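Local atomic coordinates of putative type VI secretion protein (Escherichia coli, PDB entry 6SKI), a protein that probably acts as a phospholipase toxin of the type VI secretion system, loaded onto the VgrG spike for delivery. Residues A[55-58]-A[59-62]; A[359-362]-A[363-367]. One frame throughout, in Å; residues are numbered along the deposited sequence.

Contact 1: residues A[55-58]-A[59-62]; sequences SRLM and KFNE
Lys59 N makes the last i to i+4 bond here, to Ser55 O (3.0 Å), and the chain then tightens to i to i+3 bonds, Phe60 N to Leu57 O and Asn61 N to Met58 O, the latter closing a type I beta turn from Met58 to Asn61. This is how helix 53-58 winds down into the loop that leads to helix 72-85. Lys59 N also has a weak second bond to Arg56 O.

Among the side chains, Leu57 and Phe60 lie alongside each other and point the same way, Leu57 CD2 meeting Phe60 CE2 at 3.6 Å. The first bond of Leu57 points away from residues 59-62, yet with CG anti to its carbonyl carbon (chi1 -66°) its CD2 end comes close to the Phe60 ring. The ring turns an edge to the backbone: Phe60 CD2 is 3.6 Å from both Arg56 O and Leu57 O, each near the ring plane. Asp497 touches Leu57 and Phe60 alike, and Met58 packs on Ile150 and Ile153 of helix 144-154.

Lys59 runs back along the helix. Its chain bends at chi3 (-71°), and Lys59 CE comes to 3.8 Å from Arg56 CA before NZ reaches a salt bridge with Glu51. Beyond the turn, the side chain of Asn61 is held through OD1 by Asn255 N and through ND2 by Ser254 OG. Arg56 NE and Lys59 NZ, 6.1 Å apart, are like charges without contact; the salt bridge to Glu51 gives the buried Lys59 ammonium a counter-charge, which would probably ease its nearness to Arg56.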
ATOM      1  N   SER A  55      -6.139  -0.405 -12.956  1.00 56.13           N
ATOM      2  CA  SER A  55      -4.731  -0.212 -12.616  1.00 56.13           C
ATOM      3  C   SER A  55      -3.821  -0.708 -13.735  1.00 56.13           C
ATOM      4  O   SER A  55      -2.858  -0.032 -14.131  1.00 56.13           O
ATOM      5  CB  SER A  55      -4.417  -0.942 -11.313  1.00 56.13           C
ATOM      6  OG  SER A  55      -4.605  -0.108 -10.188  1.00 56.13           O
ATOM      7  N   ARG A  56      -4.113  -1.901 -14.250  1.00 57.11           N
ATOM      8  CA  ARG A  56      -3.321  -2.463 -15.336  1.00 57.11           C
ATOM      9  C   ARG A  56      -3.360  -1.564 -16.562  1.00 57.11           C
ATOM     10  O   ARG A  56      -2.362  -1.435 -17.278  1.00 57.11           O
ATOM     11  CB  ARG A  56      -3.834  -3.861 -15.668  1.00 57.11           C
ATOM     12  CG  ARG A  56      -3.636  -4.862 -14.545  1.00 57.11           C
ATOM     13  CD  ARG A  56      -3.838  -6.281 -15.030  1.00 57.11           C
ATOM     14  NE  ARG A  56      -4.650  -6.328 -16.241  1.00 57.11           N
ATOM     15  CZ  ARG A  56      -5.927  -6.693 -16.264  1.00 57.11           C
ATOM     16  NH1 ARG A  56      -6.540  -7.039 -15.141  1.00 57.11           N
ATOM     17  NH2 ARG A  56      -6.594  -6.708 -17.409  1.00 57.11           N
ATOM     18  N   LEU A  57      -4.504  -0.927 -16.817  1.00 55.07           N
ATOM     19  CA  LEU A  57      -4.599  -0.010 -17.945  1.00 55.07           C
ATOM     20  C   LEU A  57      -3.893   1.306 -17.659  1.00 55.07           C
ATOM     21  O   LEU A  57      -3.337   1.916 -18.576  1.00 55.07           O
ATOM     22  CB  LEU A  57      -6.060   0.244 -18.304  1.00 55.07           C
ATOM     23  CG  LEU A  57      -6.822  -0.966 -18.831  1.00 55.07           C
ATOM     24  CD1 LEU A  57      -8.226  -0.573 -19.224  1.00 55.07           C
ATOM     25  CD2 LEU A  57      -6.082  -1.580 -19.998  1.00 55.07           C
ATOM     26  N   MET A  58      -3.907   1.760 -16.404  1.00 54.84           N
ATOM     27  CA  MET A  58      -3.103   2.917 -16.031  1.00 54.84           C
ATOM     28  C   MET A  58      -1.636   2.673 -16.324  1.00 54.84           C
ATOM     29  O   MET A  58      -0.904   3.607 -16.665  1.00 54.84           O
ATOM     30  CB  MET A  58      -3.288   3.230 -14.547  1.00 54.84           C
ATOM     31  CG  MET A  58      -4.037   4.507 -14.257  1.00 54.84           C
ATOM     32  SD  MET A  58      -3.965   4.937 -12.513  1.00 54.84           S
ATOM     33  CE  MET A  58      -2.459   5.899 -12.456  1.00 54.84           C
ATOM     34  N   LYS A  59      -1.196   1.423 -16.197  1.00 52.99           N
ATOM     35  CA  LYS A  59       0.198   1.105 -16.496  1.00 52.99           C
ATOM     36  C   LYS A  59       0.533   1.310 -17.975  1.00 52.99           C
ATOM     37  O   LYS A  59       1.714   1.411 -18.326  1.00 52.99           O
ATOM     38  CB  LYS A  59       0.516  -0.321 -16.050  1.00 52.99           C
ATOM     39  CG  LYS A  59       1.122  -0.376 -14.657  1.00 52.99           C
ATOM     40  CD  LYS A  59       1.438  -1.788 -14.218  1.00 52.99           C
ATOM     41  CE  LYS A  59       0.173  -2.567 -13.930  1.00 52.99           C
ATOM     42  NZ  LYS A  59       0.455  -4.014 -13.747  1.00 52.99           N
ATOM     43  N   PHE A  60      -0.475   1.365 -18.854  1.00 52.55           N
ATOM     44  CA  PHE A  60      -0.215   1.645 -20.267  1.00 52.55           C
ATOM     45  C   PHE A  60       0.442   3.000 -20.470  1.00 52.55           C
ATOM     46  O   PHE A  60       1.197   3.182 -21.430  1.00 52.55           O
ATOM     47  CB  PHE A  60      -1.507   1.605 -21.081  1.00 52.55           C
ATOM     48  CG  PHE A  60      -1.849   0.256 -21.631  1.00 52.55           C
ATOM     49  CD1 PHE A  60      -1.667  -0.019 -22.974  1.00 52.55           C
ATOM     50  CD2 PHE A  60      -2.386  -0.723 -20.820  1.00 52.55           C
ATOM     51  CE1 PHE A  60      -1.993  -1.247 -23.492  1.00 52.55           C
ATOM     52  CE2 PHE A  60      -2.716  -1.955 -21.335  1.00 52.55           C
ATOM     53  CZ  PHE A  60      -2.519  -2.217 -22.672  1.00 52.55           C
ATOM     54  N   ASN A  61       0.141   3.965 -19.607  1.00 54.18           N
ATOM     55  CA  ASN A  61       0.696   5.305 -19.743  1.00 54.18           C
ATOM     56  C   ASN A  61       2.218   5.261 -19.700  1.00 54.18           C
ATOM     57  O   ASN A  61       2.809   4.780 -18.729  1.00 54.18           O
ATOM     58  CB  ASN A  61       0.153   6.197 -18.629  1.00 54.18           C
ATOM     59  CG  ASN A  61       0.368   7.667 -18.895  1.00 54.18           C
ATOM     60  OD1 ASN A  61      -0.283   8.250 -19.754  1.00 54.18           O
ATOM     61  ND2 ASN A  61       1.266   8.281 -18.141  1.00 54.18           N
ATOM     62  N   GLU A  62       2.843   5.734 -20.782  1.00 54.50           N
ATOM     63  CA  GLU A  62       4.295   5.859 -20.912  1.00 54.50           C
ATOM     64  C   GLU A  62       4.989   4.512 -21.075  1.00 54.50           C
ATOM     65  O   GLU A  62       6.209   4.463 -21.256  1.00 54.50           O
ATOM     66  CB  GLU A  62       4.899   6.617 -19.725  1.00 54.50           C
ATOM     67  CG  GLU A  62       4.276   7.973 -19.467  1.00 54.50           C
ATOM     68  CD  GLU A  62       4.690   9.009 -20.489  1.00 54.50           C
ATOM     69  OE1 GLU A  62       5.735   8.816 -21.143  1.00 54.50           O
ATOM     70  OE2 GLU A  62       3.972  10.017 -20.642  1.00 54.50           O
TER

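Contact 2: residues A[359-362]-A[363-367]; sequences RKML and MTLPA
Arg359 and Met363 mark one turn at the C-terminal end of helix 350-362, where the chain leaves the helix for the loop that precedes strand 376-386. Hydrogen bonds come first. Met363 N is bonded to Arg359 O at 2.9 Å, a regular helical i to i+4 link. Two residues further along, the pattern blurs, and Met361 O becomes the shared acceptor: it takes the Thr364 hydroxyl, with OG1 as donor at 3.1 Å, together with weak bonds from Thr364 N and Leu365 N. Leu365 N divides itself further with a weak bond to Leu362 O. Thr364 OG1 lies between its own backbone N and carbonyl carbon (chi1 64°), a rotation that turns the hydroxyl back over the helix end, where it sits 41° out of the Met361 carbonyl plane. Three donors thus converge on one carbonyl oxygen at the last turn.

The two basic side chains share a partner outside residues 359-367: Glu356, one turn earlier, forms salt bridges with Arg359 NH2 and Lys360 NZ. Arg359 and Met363 run side by side in the same direction, the sulfur coming obliquely to the guanidinium group, and both side chains also touch Leu377 of strand 376-386.

Apolar contact is carried by Leu365, whose side chain turns back toward the helix and straddles two of its residues. The CD1 branch approaches the Met361 sulfur at 4.1 Å, while CD2 goes to Leu362. Trp532 touches both leucines, extending this small cluster at an otherwise largely exposed site, and Leu362 also packs on Leu368. Between the two leucine side chains, which lie alongside each other, the meeting is methyl to methyl: Leu362 CD2 to Leu365 CD2 at 3.7 Å.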
ATOM      1  N   ARG A 359      22.892  -8.508 -23.405  1.00 60.43           N
ATOM      2  CA  ARG A 359      23.215  -9.556 -22.440  1.00 60.43           C
ATOM      3  C   ARG A 359      24.564  -9.304 -21.782  1.00 60.43           C
ATOM      4  O   ARG A 359      24.712  -9.480 -20.567  1.00 60.43           O
ATOM      5  CB  ARG A 359      23.211 -10.927 -23.110  1.00 60.43           C
ATOM      6  CG  ARG A 359      23.128 -12.073 -22.121  1.00 60.43           C
ATOM      7  CD  ARG A 359      23.415 -13.398 -22.786  1.00 60.43           C
ATOM      8  NE  ARG A 359      24.458 -13.271 -23.798  1.00 60.43           N
ATOM      9  CZ  ARG A 359      25.757 -13.405 -23.552  1.00 60.43           C
ATOM     10  NH1 ARG A 359      26.179 -13.672 -22.325  1.00 60.43           N
ATOM     11  NH2 ARG A 359      26.634 -13.271 -24.534  1.00 60.43           N
ATOM     12  N   LYS A 360      25.558  -8.885 -22.563  1.00 61.38           N
ATOM     13  CA  LYS A 360      26.861  -8.595 -21.984  1.00 61.38           C
ATOM     14  C   LYS A 360      26.856  -7.307 -21.176  1.00 61.38           C
ATOM     15  O   LYS A 360      27.716  -7.132 -20.306  1.00 61.38           O
ATOM     16  CB  LYS A 360      27.925  -8.516 -23.079  1.00 61.38           C
ATOM     17  CG  LYS A 360      28.014  -9.757 -23.943  1.00 61.38           C
ATOM     18  CD  LYS A 360      29.149  -9.652 -24.941  1.00 61.38           C
ATOM     19  CE  LYS A 360      28.704 -10.093 -26.321  1.00 61.38           C
ATOM     20  NZ  LYS A 360      28.655 -11.574 -26.433  1.00 61.38           N
ATOM     21  N   MET A 361      25.904  -6.411 -21.434  1.00 61.43           N
ATOM     22  CA  MET A 361      25.736  -5.246 -20.575  1.00 61.43           C
ATOM     23  C   MET A 361      25.090  -5.629 -19.253  1.00 61.43           C
ATOM     24  O   MET A 361      25.461  -5.102 -18.199  1.00 61.43           O
ATOM     25  CB  MET A 361      24.892  -4.192 -21.288  1.00 61.43           C
ATOM     26  CG  MET A 361      24.785  -2.869 -20.555  1.00 61.43           C
ATOM     27  SD  MET A 361      23.311  -2.787 -19.520  1.00 61.43           S
ATOM     28  CE  MET A 361      22.024  -2.688 -20.757  1.00 61.43           C
ATOM     29  N   LEU A 362      24.121  -6.542 -19.294  1.00 58.25           N
ATOM     30  CA  LEU A 362      23.427  -6.953 -18.082  1.00 58.25           C
ATOM     31  C   LEU A 362      24.294  -7.853 -17.218  1.00 58.25           C
ATOM     32  O   LEU A 362      24.135  -7.870 -15.992  1.00 58.25           O
ATOM     33  CB  LEU A 362      22.130  -7.664 -18.452  1.00 58.25           C
ATOM     34  CG  LEU A 362      21.054  -6.749 -19.028  1.00 58.25           C
ATOM     35  CD1 LEU A 362      19.791  -7.527 -19.280  1.00 58.25           C
ATOM     36  CD2 LEU A 362      20.789  -5.576 -18.109  1.00 58.25           C
ATOM     37  N   MET A 363      25.213  -8.599 -17.828  1.00 61.45           N
ATOM     38  CA  MET A 363      26.110  -9.456 -17.069  1.00 61.45           C
ATOM     39  C   MET A 363      27.173  -8.669 -16.320  1.00 61.45           C
ATOM     40  O   MET A 363      27.843  -9.234 -15.450  1.00 61.45           O
ATOM     41  CB  MET A 363      26.781 -10.465 -18.000  1.00 61.45           C
ATOM     42  CG  MET A 363      25.937 -11.688 -18.293  1.00 61.45           C
ATOM     43  SD  MET A 363      26.749 -12.820 -19.431  1.00 61.45           S
ATOM     44  CE  MET A 363      28.291 -13.112 -18.573  1.00 61.45           C
ATOM     45  N   THR A 364      27.335  -7.386 -16.633  1.00 60.02           N
ATOM     46  CA  THR A 364      28.211  -6.498 -15.889  1.00 60.02           C
ATOM     47  C   THR A 364      27.457  -5.433 -15.115  1.00 60.02           C
ATOM     48  O   THR A 364      28.068  -4.754 -14.284  1.00 60.02           O
ATOM     49  CB  THR A 364      29.211  -5.807 -16.829  1.00 60.02           C
ATOM     50  OG1 THR A 364      28.507  -4.959 -17.743  1.00 60.02           O
ATOM     51  CG2 THR A 364      30.005  -6.837 -17.613  1.00 60.02           C
ATOM     52  N   LEU A 365      26.167  -5.265 -15.371  1.00 55.84           N
ATOM     53  CA  LEU A 365      25.361  -4.306 -14.633  1.00 55.84           C
ATOM     54  C   LEU A 365      25.381  -4.638 -13.146  1.00 55.84           C
ATOM     55  O   LEU A 365      25.116  -5.786 -12.768  1.00 55.84           O
ATOM     56  CB  LEU A 365      23.927  -4.329 -15.151  1.00 55.84           C
ATOM     57  CG  LEU A 365      22.995  -3.171 -14.816  1.00 55.84           C
ATOM     58  CD1 LEU A 365      23.400  -1.918 -15.564  1.00 55.84           C
ATOM     59  CD2 LEU A 365      21.580  -3.570 -15.164  1.00 55.84           C
ATOM     60  N   PRO A 366      25.687  -3.674 -12.274  1.00 54.52           N
ATOM     61  CA  PRO A 366      25.610  -3.944 -10.835  1.00 54.52           C
ATOM     62  C   PRO A 366      24.188  -4.057 -10.325  1.00 54.52           C
ATOM     63  O   PRO A 366      23.983  -4.581  -9.225  1.00 54.52           O
ATOM     64  CB  PRO A 366      26.334  -2.740 -10.230  1.00 54.52           C
ATOM     65  CG  PRO A 366      25.971  -1.642 -11.171  1.00 54.52           C
ATOM     66  CD  PRO A 366      26.099  -2.284 -12.535  1.00 54.52           C
ATOM     67  N   ALA A 367      23.204  -3.580 -11.090  1.00 51.40           N
ATOM     68  CA  ALA A 367      21.812  -3.686 -10.673  1.00 51.40           C
ATOM     69  C   ALA A 367      21.370  -5.139 -10.579  1.00 51.40           C
ATOM     70  O   ALA A 367      20.604  -5.506  -9.681  1.00 51.40           O
ATOM     71  CB  ALA A 367      20.918  -2.917 -11.644  1.00 51.40           C
TER

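Contact 1 and contact 2 each lie at the C-terminal end of a helix, but in separate parts of the chain: their centres are 28 Å apart and their nearest atoms about 17 Å, so they do not touch. Contact 1 is buried, 15 Å from the centre of the chain; contact 2 is a surface site, 27 Å from it. Ser55 OG of contact 1 is bonded to Arg198, the neighbour of Ser197, which with His310 and Asp245 probably forms the Ser-His-Asp triad expected of an alpha/beta-hydrolase lipase. Residues 359-367 instead carry the end of helix 350-362 into the loop before strand 376-386. Neither site touches the other protein chain.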